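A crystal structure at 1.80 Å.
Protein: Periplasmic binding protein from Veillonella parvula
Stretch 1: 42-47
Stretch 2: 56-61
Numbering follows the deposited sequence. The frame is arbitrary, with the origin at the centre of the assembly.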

# COMPACT_ATOMS: atom_id res chain seq x y z
N THR A 42 17.63 13.57 -21.97
CA THR A 42 17.72 12.12 -21.91
C THR A 42 16.34 11.49 -21.70
O THR A 42 15.39 12.17 -21.30
N SER A 43 16.22 10.20 -21.99
CA SER A 43 14.98 9.48 -21.77
C SER A 43 14.91 9.02 -20.33
O SER A 43 15.94 8.88 -19.66
N VAL A 44 13.70 8.79 -19.85
CA VAL A 44 13.49 8.11 -18.59
C VAL A 44 13.15 6.68 -18.98
O VAL A 44 12.23 6.44 -19.76
N THR A 45 13.93 5.73 -18.48
CA THR A 45 13.80 4.34 -18.93
C THR A 45 13.56 3.39 -17.77
O THR A 45 13.98 3.64 -16.64
N TRP A 46 12.89 2.28 -18.07
CA TRP A 46 12.65 1.25 -17.06
C TRP A 46 12.25 -0.05 -17.75
O TRP A 46 12.06 -0.06 -18.96
N SER A 47 12.14 -1.13 -16.98
CA SER A 47 11.74 -2.43 -17.51
C SER A 47 10.66 -3.06 -16.63
O SER A 47 10.63 -2.85 -15.42
N ASP A 56 11.35 -3.46 -22.39
CA ASP A 56 12.00 -2.20 -22.04
C ASP A 56 11.10 -1.04 -22.44
O ASP A 56 10.52 -1.04 -23.52
N PHE A 57 10.98 -0.06 -21.55
CA PHE A 57 10.15 1.12 -21.80
C PHE A 57 10.97 2.40 -21.73
O PHE A 57 11.98 2.46 -21.02
N ALA A 58 10.53 3.44 -22.45
CA ALA A 58 11.18 4.75 -22.37
C ALA A 58 10.19 5.86 -22.68
O ALA A 58 9.29 5.67 -23.50
N VAL A 59 10.35 7.01 -22.02
CA VAL A 59 9.61 8.22 -22.40
C VAL A 59 10.54 9.42 -22.44
O VAL A 59 11.51 9.50 -21.68
N LYS A 60 10.26 10.34 -23.35
CA LYS A 60 11.04 11.57 -23.47
C LYS A 60 10.19 12.78 -23.07
O LYS A 60 10.67 13.91 -23.07
N SER A 61 8.93 12.52 -22.75
CA SER A 61 7.99 13.57 -22.37
C SER A 61 6.89 12.92 -21.56
O SER A 61 6.64 11.72 -21.70

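Neighbouring antiparallel strands illustrate a general principle of side-chain packing: the backbone fixes which residues face each other, and rotamers then decide whether the facing side chains merely stand side by side or interlock. In this periplasmic binding protein, strands 44-47 and 56-59 run antiparallel at 161° and pair Val 44 with Val 59, Thr 45 with Ala 58, Trp 46 with Phe 57, and Ser 47 with Asp 56. Two of these pairs are tied by reciprocal backbone hydrogen bonds, from Val 44 N to Val 59 O (2.9 Å) and Val 59 N to Val 44 O (3.0 Å), and from Trp 46 N to Phe 57 O (3.1 Å) and Phe 57 N to Trp 46 O (2.8 Å). Because side chains alternate along a strand, these hydrogen-bonded pairs project to one face of the sheet and the other two pairs to the opposite face.

The face carrying Val 44, Val 59, Trp 46 and Phe 57 is apolar, and its shape is set by the indole. With chi1 in p (72°) and chi2 at 97°, Trp 46 points to its face of the sheet, but the end of its side chain comes nearer the partner strand and forms a broad plate there. The bump that meets this plate is the beta carbon of Phe 57. Phe 57 CB lies over one face of the indole, 3.7 Å from the centroid of the six-membered ring and 3.5 Å from Trp 46 CE2, in a CH-pi contact. The m rotamer of Phe 57 places the phenyl ring to the side of the six-membered ring, and chi2, at -81°, sets the tilt of its plane. That plane is tilted 23° from that of the indole five-membered ring, and with 5.1 Å between centroids the two rings are slid apart and barely overlap. The tight fit is thus made by a methylene against an aromatic face rather than by a full ring stack. Trp 46 NE1 finds its hydrogen-bond partner elsewhere in the structure.

Val 59, in m, fills the space beside the plate. Its CG1 meets the indole at the edge, near the ring plane, 4.0 Å from Trp 46 CH2. Val 59 CG2 lies between two neighbours, 4.2 Å from Trp 46 CZ3 and 4.1 Å from CB of Val 44, a t rotamer. One branched side chain therefore bridges the large aromatic neighbour and the smaller aliphatic one.

The other face carries smaller and more polar side chains. Thr 45, in p, sets its methyl CG2 3.8 Å from Ala 58 CB, a modest contact between two small groups. Next along, Ser 47 and Asp 56 both adopt m, and the carboxylate end of Asp 56 comes nearer the partner strand than its CA-to-CB direction suggests. The hydroxyl donates a short hydrogen bond from Ser 47 OG to Asp 56 OD1 (2.6 Å). Past the strand ends, Ser 43, also in m, brings OG to 3.3 Å from Lys 60 CG, before the rest of the lysine chain leads away.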

# COMPACT_ATOMS: atom_id res chain seq x y z
CB THR A 42 18.69 11.65 -20.81
OG1 THR A 42 19.70 12.64 -20.60
CG2 THR A 42 19.35 10.36 -21.24
CB SER A 43 14.89 8.26 -22.68
OG SER A 43 14.75 8.63 -24.04
CB VAL A 44 12.34 8.76 -17.80
CG1 VAL A 44 12.04 7.98 -16.52
CG2 VAL A 44 12.71 10.21 -17.47
CB THR A 45 15.05 3.89 -19.70
OG1 THR A 45 16.19 3.92 -18.83
CG2 THR A 45 15.31 4.80 -20.91
CB TRP A 46 11.57 1.69 -16.05
CG TRP A 46 10.16 1.72 -16.58
CD1 TRP A 46 9.21 0.74 -16.44
CD2 TRP A 46 9.53 2.78 -17.32
NE1 TRP A 46 8.03 1.13 -17.04
CE2 TRP A 46 8.20 2.38 -17.59
CE3 TRP A 46 9.95 4.04 -17.77
CZ2 TRP A 46 7.30 3.18 -18.28
CZ3 TRP A 46 9.06 4.85 -18.47
CH2 TRP A 46 7.74 4.41 -18.73
CB SER A 47 12.94 -3.40 -17.54
OG SER A 47 13.95 -2.94 -18.41
CB ASP A 56 13.36 -2.07 -22.73
CG ASP A 56 14.39 -3.01 -22.14
OD1 ASP A 56 14.38 -3.21 -20.91
OD2 ASP A 56 15.21 -3.57 -22.91
CB PHE A 57 9.00 1.19 -20.78
CG PHE A 57 8.07 0.01 -20.81
CD1 PHE A 57 7.05 -0.07 -21.77
CD2 PHE A 57 8.20 -1.02 -19.89
CE1 PHE A 57 6.19 -1.16 -21.79
CE2 PHE A 57 7.33 -2.12 -19.90
CZ PHE A 57 6.33 -2.19 -20.85
CB ALA A 58 12.35 4.82 -23.34
CB VAL A 59 8.43 8.52 -21.44
CG1 VAL A 59 7.43 7.36 -21.45
CG2 VAL A 59 8.93 8.78 -20.02
CB LYS A 60 11.52 11.75 -24.92
CG LYS A 60 12.45 10.66 -25.38
CD LYS A 60 12.13 10.24 -26.81
CE LYS A 60 12.57 11.26 -27.82
NZ LYS A 60 12.20 10.86 -29.21
CB SER A 61 7.40 14.24 -23.61
OG SER A 61 6.65 15.40 -23.26